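Local coordinates for protein beta-N-acetylhexosaminidase (Thermotoga neapolitana, PDB 5BZA) that probably hydrolyses terminal non-reducing N-acetyl-D-hexosamine residues from N-acetyl-beta-D-hexosaminides, as a thermostable member of glycoside hydrolase family 3, at residues B[333-338]-B[461-467]. Residues are numbered along the deposited sequence; the frame is centred on the assembly and turned at random.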
ATOM      1  N   ILE B 333      13.185   0.964 -21.739  1.00 18.63           N
ATOM      2  CA  ILE B 333      14.353   1.821 -21.772  1.00 20.39           C
ATOM      3  C   ILE B 333      15.069   1.723 -23.111  1.00 24.46           C
ATOM      4  O   ILE B 333      15.261   0.645 -23.665  1.00 24.95           O
ATOM      5  CB  ILE B 333      15.299   1.490 -20.583  1.00 27.67           C
ATOM      6  CG1 ILE B 333      14.870   2.375 -19.418  1.00 21.53           C
ATOM      7  CG2 ILE B 333      16.771   1.722 -20.935  1.00 21.51           C
ATOM      8  CD1 ILE B 333      15.200   1.855 -18.208  1.00 14.29           C
ATOM      9  N   GLU B 334      15.402   2.883 -23.657  1.00 21.96           N
ATOM     10  CA  GLU B 334      16.137   2.949 -24.908  1.00 24.61           C
ATOM     11  C   GLU B 334      17.420   3.726 -24.681  1.00 22.20           C
ATOM     12  O   GLU B 334      17.443   4.687 -23.888  1.00 17.16           O
ATOM     13  CB  GLU B 334      15.297   3.609 -25.999  1.00 21.00           C
ATOM     14  CG  GLU B 334      13.871   3.118 -26.078  1.00 25.65           C
ATOM     15  CD  GLU B 334      13.140   3.707 -27.289  1.00 32.13           C
ATOM     16  OE1 GLU B 334      13.820   4.365 -28.124  1.00 30.14           O
ATOM     17  OE2 GLU B 334      11.897   3.530 -27.399  1.00 31.58           O
ATOM     18  N   CYS B 335      18.505   3.254 -25.283  1.00 20.35           N
ATOM     19  CA  CYS B 335      19.771   3.971 -25.186  1.00 21.97           C
ATOM     20  C   CYS B 335      20.558   3.916 -26.484  1.00 26.50           C
ATOM     21  O   CYS B 335      20.606   2.865 -27.133  1.00 25.83           O
ATOM     22  CB  CYS B 335      20.627   3.423 -24.057  1.00 23.47           C
ATOM     23  SG  CYS B 335      21.027   1.719 -24.301  1.00 37.84           S
ATOM     24  N   THR B 336      21.202   5.037 -26.820  1.00 21.33           N
ATOM     25  CA  THR B 336      22.299   5.063 -27.803  1.00 28.40           C
ATOM     26  C   THR B 336      23.524   4.308 -27.242  1.00 30.13           C
ATOM     27  O   THR B 336      23.618   4.063 -26.018  1.00 30.98           O
ATOM     28  CB  THR B 336      22.714   6.521 -28.143  1.00 29.85           C
ATOM     29  OG1 THR B 336      23.178   7.182 -26.950  1.00 24.24           O
ATOM     30  CG2 THR B 336      21.535   7.300 -28.701  1.00 29.69           C
ATOM     31  N   ARG B 337      24.472   3.941 -28.107  1.00 31.21           N
ATOM     32  CA  ARG B 337      25.660   3.220 -27.623  1.00 33.39           C
ATOM     33  C   ARG B 337      26.593   4.092 -26.742  1.00 35.42           C
ATOM     34  O   ARG B 337      26.928   5.238 -27.085  1.00 31.58           O
ATOM     35  CB  ARG B 337      26.443   2.608 -28.790  1.00 36.79           C
ATOM     36  CG  ARG B 337      27.722   1.959 -28.321  1.00 44.39           C
ATOM     37  CD  ARG B 337      27.301   0.748 -27.460  1.00 56.07           C
ATOM     38  NE  ARG B 337      28.288  -0.322 -27.296  1.00 64.30           N
ATOM     39  CZ  ARG B 337      27.984  -1.527 -26.817  1.00 61.74           C
ATOM     40  NH1 ARG B 337      26.727  -1.804 -26.483  1.00 60.44           N
ATOM     41  NH2 ARG B 337      28.921  -2.460 -26.683  1.00 63.23           N
ATOM     42  N   MET B 338      27.021   3.516 -25.619  1.00 37.78           N
ATOM     43  CA  MET B 338      27.821   4.210 -24.610  1.00 38.12           C
ATOM     44  C   MET B 338      29.243   3.678 -24.442  1.00 40.16           C
ATOM     45  O   MET B 338      29.487   2.471 -24.533  1.00 40.51           O
ATOM     46  CB  MET B 338      27.113   4.118 -23.269  1.00 33.78           C
ATOM     47  CG  MET B 338      25.647   4.518 -23.345  1.00 29.90           C
ATOM     48  SD  MET B 338      25.454   6.283 -23.593  1.00 33.55           S
ATOM     49  CE  MET B 338      23.672   6.409 -23.577  1.00 25.76           C
ATOM     50  N   HIS B 461      20.935  -0.587 -17.321  1.00 21.64           N
ATOM     51  CA  HIS B 461      21.084  -0.780 -18.757  1.00 26.04           C
ATOM     52  C   HIS B 461      22.343  -0.100 -19.242  1.00 25.17           C
ATOM     53  O   HIS B 461      23.082  -0.634 -20.060  1.00 22.31           O
ATOM     54  CB  HIS B 461      19.856  -0.263 -19.503  1.00 28.26           C
ATOM     55  CG  HIS B 461      18.866  -1.343 -19.811  1.00 38.61           C
ATOM     56  ND1 HIS B 461      19.019  -2.213 -20.871  1.00 44.53           N
ATOM     57  CD2 HIS B 461      17.719  -1.708 -19.191  1.00 34.60           C
ATOM     58  CE1 HIS B 461      18.026  -3.084 -20.871  1.00 42.56           C
ATOM     59  NE2 HIS B 461      17.217  -2.794 -19.867  1.00 43.17           N
ATOM     60  N   LEU B 462      22.578   1.078 -18.692  1.00 19.03           N
ATOM     61  CA  LEU B 462      23.744   1.864 -19.002  1.00 19.65           C
ATOM     62  C   LEU B 462      24.991   1.067 -18.738  1.00 22.96           C
ATOM     63  O   LEU B 462      25.839   0.930 -19.627  1.00 25.75           O
ATOM     64  CB  LEU B 462      23.746   3.139 -18.168  1.00 20.42           C
ATOM     65  CG  LEU B 462      24.788   4.198 -18.496  1.00 24.11           C
ATOM     66  CD1 LEU B 462      24.617   4.591 -19.965  1.00 22.86           C
ATOM     67  CD2 LEU B 462      24.598   5.418 -17.596  1.00 20.48           C
ATOM     68  N   LEU B 463      25.090   0.509 -17.526  1.00 24.49           N
ATOM     69  CA  LEU B 463      26.244  -0.320 -17.160  1.00 23.51           C
ATOM     70  C   LEU B 463      26.211  -1.701 -17.819  1.00 24.28           C
ATOM     71  O   LEU B 463      27.252  -2.322 -18.026  1.00 25.69           O
ATOM     72  CB  LEU B 463      26.325  -0.462 -15.643  1.00 18.71           C
ATOM     73  CG  LEU B 463      26.661   0.871 -14.956  1.00 19.07           C
ATOM     74  CD1 LEU B 463      26.536   0.805 -13.437  1.00 14.38           C
ATOM     75  CD2 LEU B 463      28.068   1.293 -15.346  1.00 21.61           C
ATOM     76  N   GLY B 464      25.026  -2.140 -18.237  1.00 26.67           N
ATOM     77  CA  GLY B 464      24.881  -3.455 -18.833  1.00 30.35           C
ATOM     78  C   GLY B 464      24.838  -3.439 -20.353  1.00 33.74           C
ATOM     79  O   GLY B 464      25.870  -3.403 -21.038  1.00 34.50           O
ATOM     80  N   ARG B 465      23.625  -3.454 -20.880  1.00 34.14           N
ATOM     81  CA  ARG B 465      23.401  -3.683 -22.299  1.00 39.79           C
ATOM     82  C   ARG B 465      23.839  -2.501 -23.225  1.00 39.73           C
ATOM     83  O   ARG B 465      24.303  -2.723 -24.348  1.00 39.99           O
ATOM     84  CB  ARG B 465      21.916  -4.033 -22.498  1.00 38.60           C
ATOM     85  CG  ARG B 465      21.316  -3.428 -23.738  1.00 49.18           C
ATOM     86  CD  ARG B 465      19.802  -3.476 -23.768  1.00 52.68           C
ATOM     87  NE  ARG B 465      19.298  -2.781 -24.956  1.00 51.81           N
ATOM     88  CZ  ARG B 465      18.874  -1.519 -24.951  1.00 50.50           C
ATOM     89  NH1 ARG B 465      18.898  -0.823 -23.821  1.00 51.98           N
ATOM     90  NH2 ARG B 465      18.425  -0.950 -26.071  1.00 48.66           N
ATOM     91  N   CYS B 466      23.747  -1.264 -22.746  1.00 33.58           N
ATOM     92  CA  CYS B 466      24.184  -0.100 -23.531  1.00 34.83           C
ATOM     93  C   CYS B 466      25.716  -0.011 -23.744  1.00 38.83           C
ATOM     94  O   CYS B 466      26.187   0.940 -24.384  1.00 35.39           O
ATOM     95  CB  CYS B 466      23.706   1.204 -22.869  1.00 31.55           C
ATOM     96  SG  CYS B 466      21.950   1.290 -22.510  1.00 33.95           S
ATOM     97  N   SER B 467      26.475  -0.971 -23.193  1.00 45.62           N
ATOM     98  CA  SER B 467      27.946  -1.031 -23.340  1.00 42.49           C
ATOM     99  C   SER B 467      28.530  -2.453 -23.174  1.00 44.76           C
ATOM    100  O   SER B 467      29.755  -2.663 -23.222  1.00 43.19           O
ATOM    101  CB  SER B 467      28.624  -0.084 -22.337  1.00 44.30           C
ATOM    102  OG  SER B 467      28.327  -0.421 -20.990  1.00 45.00           O
TER
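A disulfide near a chain terminus fastens the tail to the folded domain, and the C-terminal domain of this family 3 glycosidase illustrates the principle. Strand 334-335 lies at the outer edge of a mixed sheet, antiparallel to strand 443-446; the last helix, 452-463, ends beside it, and C335 of the strand is cross-linked to C466, the penultimate residue. The two SG atoms are 2.1 Å apart with a chi3 of -105°, so the bridge ties the tail directly to the edge strand.

Hydrogen bonds set the course of the tail. Beyond the helix, G464 to S467 form a type I turn, C466 N donates to H461 O at 2.8 Å, and S467 OG to L462 O at 3.1 Å. M338, three residues after C335, donates its N to C466 O at 3.0 Å, so C466 is also held by its backbone.

Apolar packing fills in beneath the bridge: M338 CG lies 3.5 Å from L462 CD1 and 3.9 Å from C466 CB, and both M338 and L462 also rest on I426 of strand 425-429 in the same sheet. At the other end, I333 CG2 makes a van der Waals contact with the imidazole, 3.9 Å from H461 CG.

Two arginines lie along the tail. R337 CD comes within 3.3 Å of C466 O, while R465 reaches back toward the strand, its NH1 3.4 Å from C335 SG.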